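Local coordinates for protein EchA1_1 (Mycobacterium avium subsp. paratuberculosis, PDB 3R9T) that probably catalyses the reversible hydration of (2E)-enoyl-CoA thioesters to (3S)-3-hydroxyacyl-CoA in fatty acid metabolism, at residues L143-A147 with T236-M240; G135-K140 with L165-P171; F92-V96 with E118-S123; A146-R152 with D229-W233; Q156-V161 with D179-I183. All coordinates share one frame; numbering follows the deposited sequence.

Contact 1 of 5, residues L143-A147 with T236-M240; sequences LIAAA and TMREM. With BEZ (benzoic acid), chain E.
Met240 and Ala146 meet through CG of the methionine and CB of the alanine, 3.6 Å apart, while Met240 SD passes Ile144 CG1 at 3.7 Å. The methionine and isoleucine side chains run past each other in opposite directions, which spreads their contact along both chains. Met240 turns sharply at chi2 (-66°) and again at chi3 (-92°); these bends carry CE past the Ala146 methyl to within 3.9 Å of benzoic acid C4, making it part of the pocket wall. A helical turn earlier, Thr236 CG2 rests 3.4 Å from Ala146 O, an apolar touch on the backbone. The threonine hydroxyl serves another purpose: OG1 is bonded to Gly232 O in its own helix and also accepts from a water at 3.0 Å, which gives its other hydrogen to Ala145 O at 2.8 Å. In the crotonase fold of this protein, the loop between strand 133-135 and helix 149-156 is backed by helix 230-243. The loop is shaped by an inverse gamma turn centred on Ala145, closed by a weak bond from Ala146 N to Ile144 O. Just beyond this turn, Ala147 N donates to benzoic acid O1 at 3.2 Å with an N-H...O angle of 147°. Farther out, Ser214 of the second subunit packs on Ile144, and Arg216 of that subunit forms a salt bridge with Glu239.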
# COMPACT_ATOMS: atom_id res chain seq x y z
N LEU B 143 25.25 -7.96 -2.87
CA LEU B 143 24.88 -6.87 -1.98
C LEU B 143 23.36 -6.76 -1.94
O LEU B 143 22.66 -7.69 -2.32
CB LEU B 143 25.47 -5.57 -2.51
N ILE B 144 22.85 -5.62 -1.48
CA ILE B 144 21.40 -5.36 -1.46
C ILE B 144 21.16 -3.89 -1.75
O ILE B 144 22.10 -3.10 -1.78
CB ILE B 144 20.72 -5.72 -0.10
CG1 ILE B 144 21.37 -4.96 1.08
CG2 ILE B 144 20.66 -7.26 0.13
CD1 ILE B 144 20.64 -5.14 2.40
N ALA B 145 19.89 -3.55 -2.00
CA ALA B 145 19.47 -2.17 -2.19
C ALA B 145 19.48 -1.48 -0.83
O ALA B 145 18.44 -1.33 -0.18
CB ALA B 145 18.07 -2.10 -2.85
N ALA B 146 20.68 -1.06 -0.43
CA ALA B 146 20.95 -0.54 0.90
C ALA B 146 20.53 0.92 1.07
O ALA B 146 20.44 1.40 2.19
CB ALA B 146 22.45 -0.70 1.25
N ALA B 147 20.29 1.61 -0.05
CA ALA B 147 19.87 3.01 -0.04
C ALA B 147 18.34 3.19 0.02
O ALA B 147 17.78 4.11 -0.60
CB ALA B 147 20.45 3.74 -1.28
N THR B 236 18.36 -2.62 7.51
CA THR B 236 19.25 -2.56 6.35
C THR B 236 20.72 -2.48 6.76
O THR B 236 21.57 -3.23 6.25
CB THR B 236 18.89 -1.37 5.44
OG1 THR B 236 17.55 -1.52 4.97
CG2 THR B 236 19.89 -1.27 4.26
N MET B 237 21.02 -1.60 7.71
CA MET B 237 22.38 -1.41 8.21
C MET B 237 22.91 -2.71 8.84
O MET B 237 24.04 -3.13 8.58
CB MET B 237 22.43 -0.24 9.19
CG MET B 237 22.44 1.13 8.50
SD MET B 237 22.02 2.56 9.53
CE MET B 237 22.19 3.87 8.33
N ARG B 238 22.08 -3.36 9.65
CA ARG B 238 22.42 -4.65 10.28
C ARG B 238 22.78 -5.73 9.25
O ARG B 238 23.78 -6.44 9.40
CB ARG B 238 21.22 -5.07 11.15
CG ARG B 238 21.15 -6.50 11.65
CD ARG B 238 19.95 -6.63 12.62
NE ARG B 238 18.72 -7.19 12.04
CZ ARG B 238 17.48 -6.91 12.46
NH1 ARG B 238 17.25 -6.03 13.44
NH2 ARG B 238 16.44 -7.50 11.88
N GLU B 239 21.97 -5.82 8.19
CA GLU B 239 22.17 -6.85 7.18
C GLU B 239 23.40 -6.54 6.32
O GLU B 239 24.15 -7.44 5.99
CB GLU B 239 20.93 -7.04 6.29
CG GLU B 239 19.68 -7.49 7.01
CD GLU B 239 19.68 -8.95 7.37
OE1 GLU B 239 20.61 -9.68 6.98
OE2 GLU B 239 18.72 -9.38 8.04
N MET B 240 23.61 -5.26 6.00
CA MET B 240 24.73 -4.86 5.14
C MET B 240 26.07 -5.13 5.79
O MET B 240 27.02 -5.55 5.13
CB MET B 240 24.67 -3.38 4.78
CG MET B 240 23.93 -3.10 3.50
SD MET B 240 24.70 -3.75 2.00
CE MET B 240 25.72 -2.39 1.39
C BEZ E . 22.66 0.28 -3.33
O1 BEZ E . 21.70 0.82 -2.77
O2 BEZ E . 22.52 -0.22 -4.47
C1 BEZ E . 23.98 0.27 -2.63
C2 BEZ E . 24.21 1.20 -1.63
C3 BEZ E . 25.43 1.22 -0.97
C4 BEZ E . 26.42 0.31 -1.32
C5 BEZ E . 26.19 -0.63 -2.33
C6 BEZ E . 24.97 -0.64 -2.99
O HOH W 1 17.21 -0.49 2.17

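Contact 2 of 5, residues G135-K140 with L165-P171; sequences GLPEVK and LLLTGEP. With BEZ (benzoic acid), chain E.
Val139, with chi1 at -67°, turns both methyls toward the end of helix 159-168: CG1 lies 3.7 Å from Leu166 O and CG2 3.9 Å from Gly169 CA. Lys140 is drawn out along its length until a bend at chi4 (-80°) sets NZ 3.3 Å from Thr168 O, a weak bond; Asn206 of the second subunit also binds this ammonium, and a water links it to Glu170 OE2, whose carboxylate forms a salt bridge with Arg164. Gly169, which leaves the helix with positive phi, presents bare backbone to the loop: its CA approaches Leu136 O at 3.4 Å in a CA-H...O contact (146° at the hydrogen). Glu170 N bonds back to Thr168 OG1, an ST turn. Two waters bridge the backbones. One accepts from Leu136 N and donates to Leu165 O and Glu170 O, the other donates to Leu136 O at 2.7 Å and to Leu166 O. In this crotonase fold the same loop carries Glu138, whose OE2 is 2.5 Å from benzoic acid O2. Water thus reaches Leu165 O and Leu166 O at the helix end, Asn206 of the second subunit serves Leu167 O, and contacts of carbon with backbone oxygens make up much of the direct touch.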
# COMPACT_ATOMS: atom_id res chain seq x y z
N GLY B 135 14.90 -0.65 -11.65
CA GLY B 135 15.15 -1.99 -11.09
C GLY B 135 16.11 -1.95 -9.93
O GLY B 135 16.74 -0.91 -9.67
N LEU B 136 16.20 -3.08 -9.24
CA LEU B 136 17.10 -3.26 -8.08
C LEU B 136 17.93 -4.53 -8.29
O LEU B 136 17.67 -5.57 -7.67
CB LEU B 136 16.33 -3.33 -6.76
CG LEU B 136 15.50 -2.08 -6.41
CD1 LEU B 136 14.60 -2.39 -5.21
CD2 LEU B 136 16.41 -0.88 -6.17
N PRO B 137 18.96 -4.44 -9.14
CA PRO B 137 19.78 -5.59 -9.49
C PRO B 137 20.85 -5.97 -8.47
O PRO B 137 21.64 -6.88 -8.73
CB PRO B 137 20.45 -5.13 -10.80
CG PRO B 137 20.61 -3.68 -10.63
CD PRO B 137 19.36 -3.23 -9.89
N GLU B 138 20.85 -5.30 -7.31
CA GLU B 138 21.89 -5.52 -6.30
C GLU B 138 22.10 -6.99 -5.92
O GLU B 138 23.23 -7.44 -5.67
CB GLU B 138 21.56 -4.73 -5.03
CG GLU B 138 21.73 -3.19 -5.16
CD GLU B 138 20.51 -2.44 -5.65
OE1 GLU B 138 19.61 -3.07 -6.20
OE2 GLU B 138 20.48 -1.19 -5.50
N VAL B 139 20.99 -7.72 -5.87
CA VAL B 139 21.03 -9.12 -5.46
C VAL B 139 21.79 -10.01 -6.44
O VAL B 139 22.12 -11.16 -6.12
CB VAL B 139 19.62 -9.70 -5.27
CG1 VAL B 139 18.93 -9.04 -4.09
CG2 VAL B 139 18.78 -9.62 -6.57
N LYS B 140 22.09 -9.49 -7.63
CA LYS B 140 22.88 -10.22 -8.62
C LYS B 140 24.39 -10.11 -8.36
O LYS B 140 25.18 -10.86 -8.96
CB LYS B 140 22.55 -9.75 -10.04
CG LYS B 140 21.07 -9.78 -10.39
CD LYS B 140 20.84 -9.80 -11.90
CE LYS B 140 19.46 -10.32 -12.26
NZ LYS B 140 19.38 -11.82 -12.22
N LEU B 165 10.43 -7.90 -8.17
CA LEU B 165 11.51 -7.00 -8.55
C LEU B 165 12.72 -7.14 -7.60
O LEU B 165 13.88 -7.19 -8.04
CB LEU B 165 10.93 -5.58 -8.61
CG LEU B 165 11.76 -4.40 -9.09
CD1 LEU B 165 10.86 -3.23 -9.50
CD2 LEU B 165 12.68 -3.97 -7.98
N LEU B 166 12.44 -7.22 -6.31
CA LEU B 166 13.49 -7.24 -5.29
C LEU B 166 14.28 -8.54 -5.36
O LEU B 166 15.51 -8.52 -5.28
CB LEU B 166 12.86 -7.08 -3.91
CG LEU B 166 13.78 -7.04 -2.70
CD1 LEU B 166 14.72 -5.84 -2.81
CD2 LEU B 166 13.00 -7.01 -1.38
N LEU B 167 13.58 -9.67 -5.49
CA LEU B 167 14.21 -10.99 -5.41
C LEU B 167 14.81 -11.47 -6.73
O LEU B 167 15.79 -12.21 -6.71
CB LEU B 167 13.22 -12.02 -4.86
CG LEU B 167 12.63 -11.69 -3.49
CD1 LEU B 167 11.76 -12.83 -3.00
CD2 LEU B 167 13.71 -11.36 -2.46
N THR B 168 14.23 -11.08 -7.87
CA THR B 168 14.80 -11.44 -9.17
C THR B 168 15.92 -10.49 -9.59
O THR B 168 16.86 -10.90 -10.28
CB THR B 168 13.77 -11.51 -10.33
OG1 THR B 168 13.28 -10.19 -10.63
CG2 THR B 168 12.60 -12.41 -9.99
N GLY B 169 15.82 -9.22 -9.20
CA GLY B 169 16.78 -8.22 -9.64
C GLY B 169 16.58 -7.79 -11.08
O GLY B 169 17.44 -7.10 -11.65
N GLU B 170 15.45 -8.15 -11.67
CA GLU B 170 15.20 -7.87 -13.08
C GLU B 170 14.60 -6.48 -13.26
O GLU B 170 13.92 -5.99 -12.37
CB GLU B 170 14.29 -8.93 -13.68
CG GLU B 170 14.96 -10.30 -13.71
CD GLU B 170 14.07 -11.43 -14.17
OE1 GLU B 170 12.85 -11.22 -14.36
OE2 GLU B 170 14.62 -12.55 -14.33
N PRO B 171 14.86 -5.85 -14.41
CA PRO B 171 14.45 -4.47 -14.60
C PRO B 171 12.96 -4.31 -14.94
O PRO B 171 12.26 -5.26 -15.30
CB PRO B 171 15.34 -4.02 -15.76
CG PRO B 171 15.55 -5.26 -16.55
CD PRO B 171 15.64 -6.36 -15.54
C BEZ E . 22.66 0.28 -3.33
O1 BEZ E . 21.70 0.82 -2.77
O2 BEZ E . 22.52 -0.22 -4.47
C1 BEZ E . 23.98 0.27 -2.63
C2 BEZ E . 24.21 1.20 -1.63
C3 BEZ E . 25.43 1.22 -0.97
C4 BEZ E . 26.42 0.31 -1.32
C5 BEZ E . 26.19 -0.63 -2.33
C6 BEZ E . 24.97 -0.64 -2.99
O HOH W 2 14.85 -5.40 -9.95
O HOH W 3 17.35 -6.45 -5.14
O HOH W 4 17.08 -13.17 -12.95

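Contact 3 of 5, residues F92-V96 with E118-S123; sequences FAGYV and ELALAS. With BEZ (benzoic acid), chain E.
The Tyr95 ring turns its edge to helix 115-122, with Leu119 O and Ser123 OG both near the ring plane and Leu119 O 3.5 Å from CE2. Ala122 CB approaches the same ring obliquely, 4.0 Å from CD2. The Phe92 ring likewise receives Leu119 at its edge, Leu119 CD2 standing 4.3 Å from Phe92 CD2, while the benzoic acid ring nears it obliquely. With Tyr95 chi1 at -168°, the tyrosine ring lies anti to its own backbone N and along the helix end, where Tyr95 OH donates to Ser123 OG at 2.7 Å. The serine passes the polarity on: OG donates to Leu119 O at 2.8 Å, arriving 33° out of the carbonyl plane. This two-step relay satisfies the buried hydroxyls of Tyr95 and Ser123. Leu119 CD2 is the shared knob of the apolar part, 3.7 Å from Ala93 CB and also in touch with Tyr95 CD2 and Val96 CG1. The contact lies close to the centre of the chain, where the crotonase fold brings the loop between helix 73-77 and strand 104-108 against the helix that carries Glu118. Val96 completes the packing, with CG1 4.0 Å from Ala122 CB. At the pocket end, Glu118 extends beyond CG and brings OE1 to 2.5 Å from benzoic acid O1. Its other oxygen, OE2, accepts from Gly149 N and, weakly, from Ala147 N, so backbone N-H groups position the carboxylate. At the other end of the helix, Lys160 of the third subunit bonds to Leu121 O and Ser123 O.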
# COMPACT_ATOMS: atom_id res chain seq x y z
N PHE B 92 22.68 7.78 1.19
CA PHE B 92 23.12 7.65 -0.20
C PHE B 92 22.78 8.88 -1.02
O PHE B 92 21.65 9.35 -0.97
CB PHE B 92 22.44 6.41 -0.77
CG PHE B 92 22.84 6.05 -2.16
CD1 PHE B 92 23.98 5.28 -2.39
CD2 PHE B 92 22.00 6.35 -3.23
CE1 PHE B 92 24.31 4.88 -3.66
CE2 PHE B 92 22.33 5.95 -4.50
CZ PHE B 92 23.50 5.21 -4.72
N ALA B 93 23.79 9.42 -1.71
CA ALA B 93 23.66 10.58 -2.60
C ALA B 93 23.35 11.87 -1.85
O ALA B 93 22.98 12.87 -2.46
CB ALA B 93 22.62 10.33 -3.74
N GLY B 94 23.48 11.85 -0.53
CA GLY B 94 23.03 12.97 0.30
C GLY B 94 21.54 13.23 0.17
O GLY B 94 21.09 14.33 0.44
N TYR B 95 20.79 12.19 -0.19
CA TYR B 95 19.42 12.36 -0.70
C TYR B 95 18.37 11.43 -0.07
O TYR B 95 17.29 11.88 0.26
CB TYR B 95 19.41 12.15 -2.22
CG TYR B 95 18.13 12.55 -2.95
CD1 TYR B 95 17.95 13.86 -3.38
CD2 TYR B 95 17.13 11.62 -3.23
CE1 TYR B 95 16.81 14.25 -4.05
CE2 TYR B 95 15.96 12.01 -3.90
CZ TYR B 95 15.83 13.33 -4.35
OH TYR B 95 14.70 13.77 -5.00
N VAL B 96 18.68 10.14 0.06
CA VAL B 96 17.65 9.13 0.37
C VAL B 96 17.14 9.14 1.82
O VAL B 96 16.07 8.59 2.10
CB VAL B 96 18.05 7.70 -0.02
CG1 VAL B 96 18.37 7.60 -1.50
CG2 VAL B 96 19.19 7.17 0.87
N GLU B 118 16.43 3.88 -6.30
CA GLU B 118 16.33 4.30 -4.90
C GLU B 118 16.19 5.82 -4.79
O GLU B 118 15.49 6.33 -3.93
CB GLU B 118 17.50 3.73 -4.11
CG GLU B 118 17.44 2.20 -4.06
CD GLU B 118 18.66 1.60 -3.43
OE1 GLU B 118 19.74 1.69 -4.05
OE2 GLU B 118 18.54 1.07 -2.30
N LEU B 119 16.85 6.56 -5.67
CA LEU B 119 16.61 8.01 -5.74
C LEU B 119 15.15 8.33 -6.10
O LEU B 119 14.56 9.24 -5.54
CB LEU B 119 17.53 8.68 -6.75
CG LEU B 119 19.04 8.61 -6.49
CD1 LEU B 119 19.82 9.28 -7.64
CD2 LEU B 119 19.43 9.21 -5.14
N ALA B 120 14.58 7.58 -7.04
CA ALA B 120 13.17 7.74 -7.44
C ALA B 120 12.25 7.46 -6.26
O ALA B 120 11.34 8.24 -5.97
CB ALA B 120 12.82 6.82 -8.64
N LEU B 121 12.51 6.36 -5.55
CA LEU B 121 11.72 5.99 -4.38
C LEU B 121 11.77 7.08 -3.31
O LEU B 121 10.76 7.38 -2.70
CB LEU B 121 12.18 4.66 -3.83
CG LEU B 121 11.96 3.40 -4.67
CD1 LEU B 121 12.75 2.25 -4.10
CD2 LEU B 121 10.48 3.09 -4.64
N ALA B 122 12.92 7.69 -3.13
CA ALA B 122 13.13 8.71 -2.12
C ALA B 122 12.50 10.06 -2.51
O ALA B 122 12.31 10.93 -1.67
CB ALA B 122 14.63 8.86 -1.87
N SER B 123 12.22 10.25 -3.79
CA SER B 123 11.58 11.48 -4.29
C SER B 123 10.05 11.48 -4.05
O SER B 123 9.44 10.42 -4.00
CB SER B 123 11.89 11.67 -5.78
OG SER B 123 13.29 11.67 -6.07
C BEZ E . 22.66 0.28 -3.33
O1 BEZ E . 21.70 0.82 -2.77
O2 BEZ E . 22.52 -0.22 -4.47
C1 BEZ E . 23.98 0.27 -2.63
C2 BEZ E . 24.21 1.20 -1.63
C3 BEZ E . 25.43 1.22 -0.97
C4 BEZ E . 26.42 0.31 -1.32
C5 BEZ E . 26.19 -0.63 -2.33
C6 BEZ E . 24.97 -0.64 -2.99

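Contact 4 of 5, residues A146-R152 with D229-W233; sequences AAGGVFR and DEPGW. With BEZ (benzoic acid), chain E.
Phe151 and Gly232 are the nearest CA pair of the two segments, 5.9 Å apart, close enough for the glycine to sit directly on the phenylalanine ring. Gly232 CA lies 3.8 Å from the centroid of that ring in a CH-pi contact over one face, and Gly148 O, from the ring's own segment, lies over the opposite face. Phe151 reaches this slot with CG placed between its backbone N and carbonyl carbon (chi1 68°). Its edge meets the face of Trp233 in a T-shaped pair, 5.0 Å between the Phe151 centroid and that of the indole five-membered ring, with planes at 85°. The far end of the indole slips under the turn at the start of helix 149-156, Trp233 CZ3 being 3.4 Å from Gly148 N. Beside the rings, Arg152 NH2 forms a salt bridge to Asp229 OD2 at 2.9 Å. The bond is nearly straight (170°) and leaves in the guanidinium plane, but meets the carboxylate from above its plane. A water joins the same two groups a second time, accepting from Arg152 NE and donating to Asp229 OD1, each at 2.8 Å. Arg152 NH1 is bonded to Val96 O, so the guanidinium is fixed from several sides. A helix start with Gly148 at its N-cap position thus packs against helix 230-243, and the loop residues just before it, Ala146 and Ala147, line the benzoic acid pocket of this crotonase fold.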
# COMPACT_ATOMS: atom_id res chain seq x y z
N ALA B 146 20.68 -1.06 -0.43
CA ALA B 146 20.95 -0.54 0.90
C ALA B 146 20.53 0.92 1.07
O ALA B 146 20.44 1.40 2.19
CB ALA B 146 22.45 -0.70 1.25
N ALA B 147 20.29 1.61 -0.05
CA ALA B 147 19.87 3.01 -0.04
C ALA B 147 18.34 3.19 0.02
O ALA B 147 17.78 4.11 -0.60
CB ALA B 147 20.45 3.74 -1.28
N GLY B 148 17.69 2.36 0.83
CA GLY B 148 16.24 2.42 1.03
C GLY B 148 15.40 1.47 0.17
O GLY B 148 14.21 1.29 0.44
N GLY B 149 15.98 0.88 -0.86
CA GLY B 149 15.16 0.16 -1.84
C GLY B 149 14.51 -1.08 -1.25
O GLY B 149 13.36 -1.41 -1.56
N VAL B 150 15.22 -1.78 -0.38
CA VAL B 150 14.70 -3.05 0.16
C VAL B 150 13.40 -2.87 0.95
O VAL B 150 12.51 -3.72 0.86
CB VAL B 150 15.73 -3.81 1.03
CG1 VAL B 150 15.11 -5.12 1.55
CG2 VAL B 150 17.00 -4.10 0.26
N PHE B 151 13.28 -1.79 1.71
CA PHE B 151 12.05 -1.56 2.44
C PHE B 151 11.08 -0.55 1.82
O PHE B 151 9.91 -0.53 2.21
CB PHE B 151 12.33 -1.21 3.91
CG PHE B 151 13.01 0.12 4.12
CD1 PHE B 151 14.39 0.20 4.27
CD2 PHE B 151 12.25 1.29 4.24
CE1 PHE B 151 15.01 1.43 4.49
CE2 PHE B 151 12.86 2.52 4.48
CZ PHE B 151 14.22 2.59 4.62
N ARG B 152 11.52 0.28 0.87
CA ARG B 152 10.59 1.21 0.24
C ARG B 152 9.90 0.61 -0.97
O ARG B 152 8.82 1.08 -1.31
CB ARG B 152 11.26 2.51 -0.18
CG ARG B 152 11.67 3.35 1.01
CD ARG B 152 12.48 4.57 0.62
NE ARG B 152 12.59 5.50 1.75
CZ ARG B 152 13.52 6.46 1.86
NH1 ARG B 152 14.46 6.62 0.93
NH2 ARG B 152 13.54 7.25 2.92
N ASP B 229 10.50 5.12 8.79
CA ASP B 229 11.62 4.49 8.08
C ASP B 229 12.74 3.98 8.98
O ASP B 229 13.61 3.21 8.53
CB ASP B 229 12.25 5.47 7.09
CG ASP B 229 11.37 5.76 5.89
OD1 ASP B 229 10.34 5.07 5.68
OD2 ASP B 229 11.76 6.71 5.15
N GLU B 230 12.75 4.39 10.24
CA GLU B 230 13.89 4.10 11.11
C GLU B 230 14.14 2.60 11.30
O GLU B 230 15.29 2.16 11.20
CB GLU B 230 13.77 4.87 12.43
CG GLU B 230 13.86 6.38 12.19
CD GLU B 230 15.16 6.78 11.49
OE1 GLU B 230 15.12 7.33 10.36
OE2 GLU B 230 16.23 6.52 12.06
N PRO B 231 13.08 1.79 11.48
CA PRO B 231 13.33 0.35 11.59
C PRO B 231 13.89 -0.24 10.30
O PRO B 231 14.76 -1.10 10.36
CB PRO B 231 11.95 -0.22 11.92
CG PRO B 231 11.23 0.92 12.58
CD PRO B 231 11.69 2.13 11.82
N GLY B 232 13.40 0.23 9.16
CA GLY B 232 13.93 -0.18 7.86
C GLY B 232 15.40 0.14 7.70
O GLY B 232 16.17 -0.72 7.25
N TRP B 233 15.79 1.36 8.06
CA TRP B 233 17.21 1.74 8.01
C TRP B 233 18.05 0.88 8.94
O TRP B 233 19.13 0.43 8.57
CB TRP B 233 17.41 3.21 8.34
CG TRP B 233 16.94 4.15 7.25
CD1 TRP B 233 15.99 5.13 7.38
CD2 TRP B 233 17.39 4.20 5.89
NE1 TRP B 233 15.82 5.78 6.19
CE2 TRP B 233 16.67 5.24 5.26
CE3 TRP B 233 18.33 3.48 5.13
CZ2 TRP B 233 16.85 5.58 3.91
CZ3 TRP B 233 18.50 3.82 3.78
CH2 TRP B 233 17.75 4.85 3.19
C BEZ E . 22.66 0.28 -3.33
O1 BEZ E . 21.70 0.82 -2.77
O2 BEZ E . 22.52 -0.22 -4.47
C1 BEZ E . 23.98 0.27 -2.63
C2 BEZ E . 24.21 1.20 -1.63
C3 BEZ E . 25.43 1.22 -0.97
C4 BEZ E . 26.42 0.31 -1.32
C5 BEZ E . 26.19 -0.63 -2.33
C6 BEZ E . 24.97 -0.64 -2.99
O HOH W 5 10.10 5.75 2.93

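Contact 5 of 5, residues Q156-V161 with D179-I183; sequences QLPRKV and DWGLI
Val161 fits its two methyls onto the indole of Trp180 like a saddle over a flat plate. CG1 stands 3.8 Å from the centroid of the five-membered ring, only 10° off the ring normal, a CH-pi contact over the face. CG2 covers the neighbouring six-membered ring, 3.8 Å from CZ2. With chi1 at 178°, CG1 is anti to the backbone N and CG2 anti to the carbonyl carbon, so the pair of methyls points together at the plate. Pro158, at the N-cap position of helix 159-168, adds a smaller bump at the rim of the indole: its CG lies 3.8 Å from Trp180 CE3 and comes in obliquely. Leu157 fills the angle between Trp180 and Leu182, with its CD2 3.8 Å from Leu182 CB; the still closer approach to Trp180 CB is doubtful in the model. At the far end, Leu182 CD1 reaches the aliphatic part of Gln156, 4.1 Å from CB, the two side chains crossing at about a right angle. The amide of Gln156 is engaged outside the pair, by Leu121 O and by Lys160 of the third subunit. Gly181 ends helix 174-180 in a Schellman motif, and a water donates both to Gly181 O and to Gln156 O, the latter at 2.8 Å. A second water between Gln156 O and Trp180 O sits unusually near the tryptophan oxygen, and that bridge is less certain. Between the start of helix 159-168 and the end of helix 174-180 in the crotonase fold, the joint is thus apolar over the indole, with water linking the carbonyls of Gln156 and Gly181, which cannot bond to one another.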
# COMPACT_ATOMS: atom_id res chain seq x y z
N GLN B 156 5.69 1.19 -2.13
CA GLN B 156 5.28 2.02 -3.25
C GLN B 156 4.76 1.26 -4.46
O GLN B 156 4.25 1.88 -5.39
CB GLN B 156 6.43 2.93 -3.65
CG GLN B 156 6.91 3.75 -2.47
CD GLN B 156 7.89 4.83 -2.86
OE1 GLN B 156 7.93 5.26 -4.01
NE2 GLN B 156 8.70 5.27 -1.89
N LEU B 157 4.91 -0.05 -4.45
CA LEU B 157 4.40 -0.95 -5.48
C LEU B 157 3.60 -2.02 -4.77
O LEU B 157 3.84 -2.30 -3.60
CB LEU B 157 5.57 -1.61 -6.21
CG LEU B 157 6.26 -0.96 -7.40
CD1 LEU B 157 7.39 -1.83 -7.89
CD2 LEU B 157 5.28 -0.80 -8.52
N PRO B 158 2.64 -2.66 -5.47
CA PRO B 158 1.94 -3.78 -4.85
C PRO B 158 2.93 -4.80 -4.33
O PRO B 158 3.95 -5.09 -4.94
CB PRO B 158 1.12 -4.35 -6.00
CG PRO B 158 0.87 -3.19 -6.86
CD PRO B 158 2.14 -2.41 -6.83
N ARG B 159 2.61 -5.35 -3.17
CA ARG B 159 3.55 -6.21 -2.50
C ARG B 159 4.14 -7.30 -3.39
O ARG B 159 5.36 -7.45 -3.44
CB ARG B 159 2.88 -6.84 -1.29
CG ARG B 159 3.54 -8.07 -0.76
CD ARG B 159 4.81 -7.73 -0.06
NE ARG B 159 4.56 -7.07 1.21
CZ ARG B 159 5.51 -6.72 2.07
NH1 ARG B 159 6.79 -6.95 1.79
NH2 ARG B 159 5.19 -6.12 3.21
N LYS B 160 3.32 -8.08 -4.06
CA LYS B 160 3.85 -9.16 -4.89
C LYS B 160 4.72 -8.65 -6.04
O LYS B 160 5.74 -9.24 -6.36
CB LYS B 160 2.73 -10.06 -5.43
CG LYS B 160 2.59 -11.39 -4.71
CD LYS B 160 2.26 -11.24 -3.26
CE LYS B 160 2.06 -12.61 -2.64
NZ LYS B 160 1.86 -12.49 -1.18
N VAL B 161 4.31 -7.54 -6.66
CA VAL B 161 5.08 -6.95 -7.74
C VAL B 161 6.46 -6.46 -7.22
O VAL B 161 7.50 -6.66 -7.88
CB VAL B 161 4.28 -5.81 -8.40
CG1 VAL B 161 5.07 -5.13 -9.49
CG2 VAL B 161 2.96 -6.37 -8.94
N ASP B 179 2.42 2.11 -14.76
CA ASP B 179 1.20 1.34 -14.61
C ASP B 179 0.95 0.93 -13.17
O ASP B 179 -0.20 0.84 -12.74
CB ASP B 179 1.24 0.06 -15.45
CG ASP B 179 1.23 0.32 -16.94
OD1 ASP B 179 0.87 1.43 -17.37
OD2 ASP B 179 1.59 -0.61 -17.70
N TRP B 180 2.02 0.64 -12.44
CA TRP B 180 1.89 0.13 -11.08
C TRP B 180 1.69 1.29 -10.10
O TRP B 180 1.29 1.08 -8.95
CB TRP B 180 3.07 -0.77 -10.70
CG TRP B 180 3.02 -2.12 -11.39
CD1 TRP B 180 3.95 -2.67 -12.25
CD2 TRP B 180 1.96 -3.08 -11.30
NE1 TRP B 180 3.53 -3.90 -12.68
CE2 TRP B 180 2.30 -4.17 -12.13
CE3 TRP B 180 0.74 -3.10 -10.62
CZ2 TRP B 180 1.47 -5.27 -12.27
CZ3 TRP B 180 -0.08 -4.20 -10.77
CH2 TRP B 180 0.29 -5.27 -11.59
N GLY B 181 1.95 2.51 -10.56
CA GLY B 181 1.75 3.71 -9.72
C GLY B 181 3.03 4.13 -9.03
O GLY B 181 3.05 5.01 -8.17
N LEU B 182 4.11 3.54 -9.47
CA LEU B 182 5.43 3.88 -8.97
C LEU B 182 6.14 5.17 -9.46
O LEU B 182 7.02 5.74 -8.78
CB LEU B 182 6.33 2.75 -9.37
CG LEU B 182 7.80 2.95 -9.00
CD1 LEU B 182 7.94 3.02 -7.45
CD2 LEU B 182 8.68 1.86 -9.58
N ILE B 183 5.90 5.52 -10.71
CA ILE B 183 6.27 6.83 -11.22
C ILE B 183 4.96 7.44 -11.64
O ILE B 183 3.93 6.74 -11.76
CB ILE B 183 7.29 6.77 -12.36
CG1 ILE B 183 6.69 6.13 -13.61
CG2 ILE B 183 8.58 6.04 -11.89
CD1 ILE B 183 7.59 6.27 -14.85
O HOH W 6 3.92 4.66 -5.60
O HOH W 7 1.79 0.99 -6.50

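Contacts 1, 2, 3 and 4 all touch the benzoic acid. Contacts 1 and 4 share Ala146 and Ala147 and both use helix 230-243, their centres about 8 Å apart. Glu118 ties contact 3 to contact 4, OE2 being 2.9 Å from Gly149 N, and its OE1 lies 3.3 Å from Glu138 OE2 of contact 2, two like groups facing the ligand. Val96 O of contact 3 also lies 2.8 Å from Arg152 NH1 of contact 4. Contact 5 is more remote, its Gln156 side chain about 14 Å from the ligand. It shares helix 159-168 with contact 2, and meets contact 3 through Gln156 NE2 and Leu121 O, 3.1 Å apart.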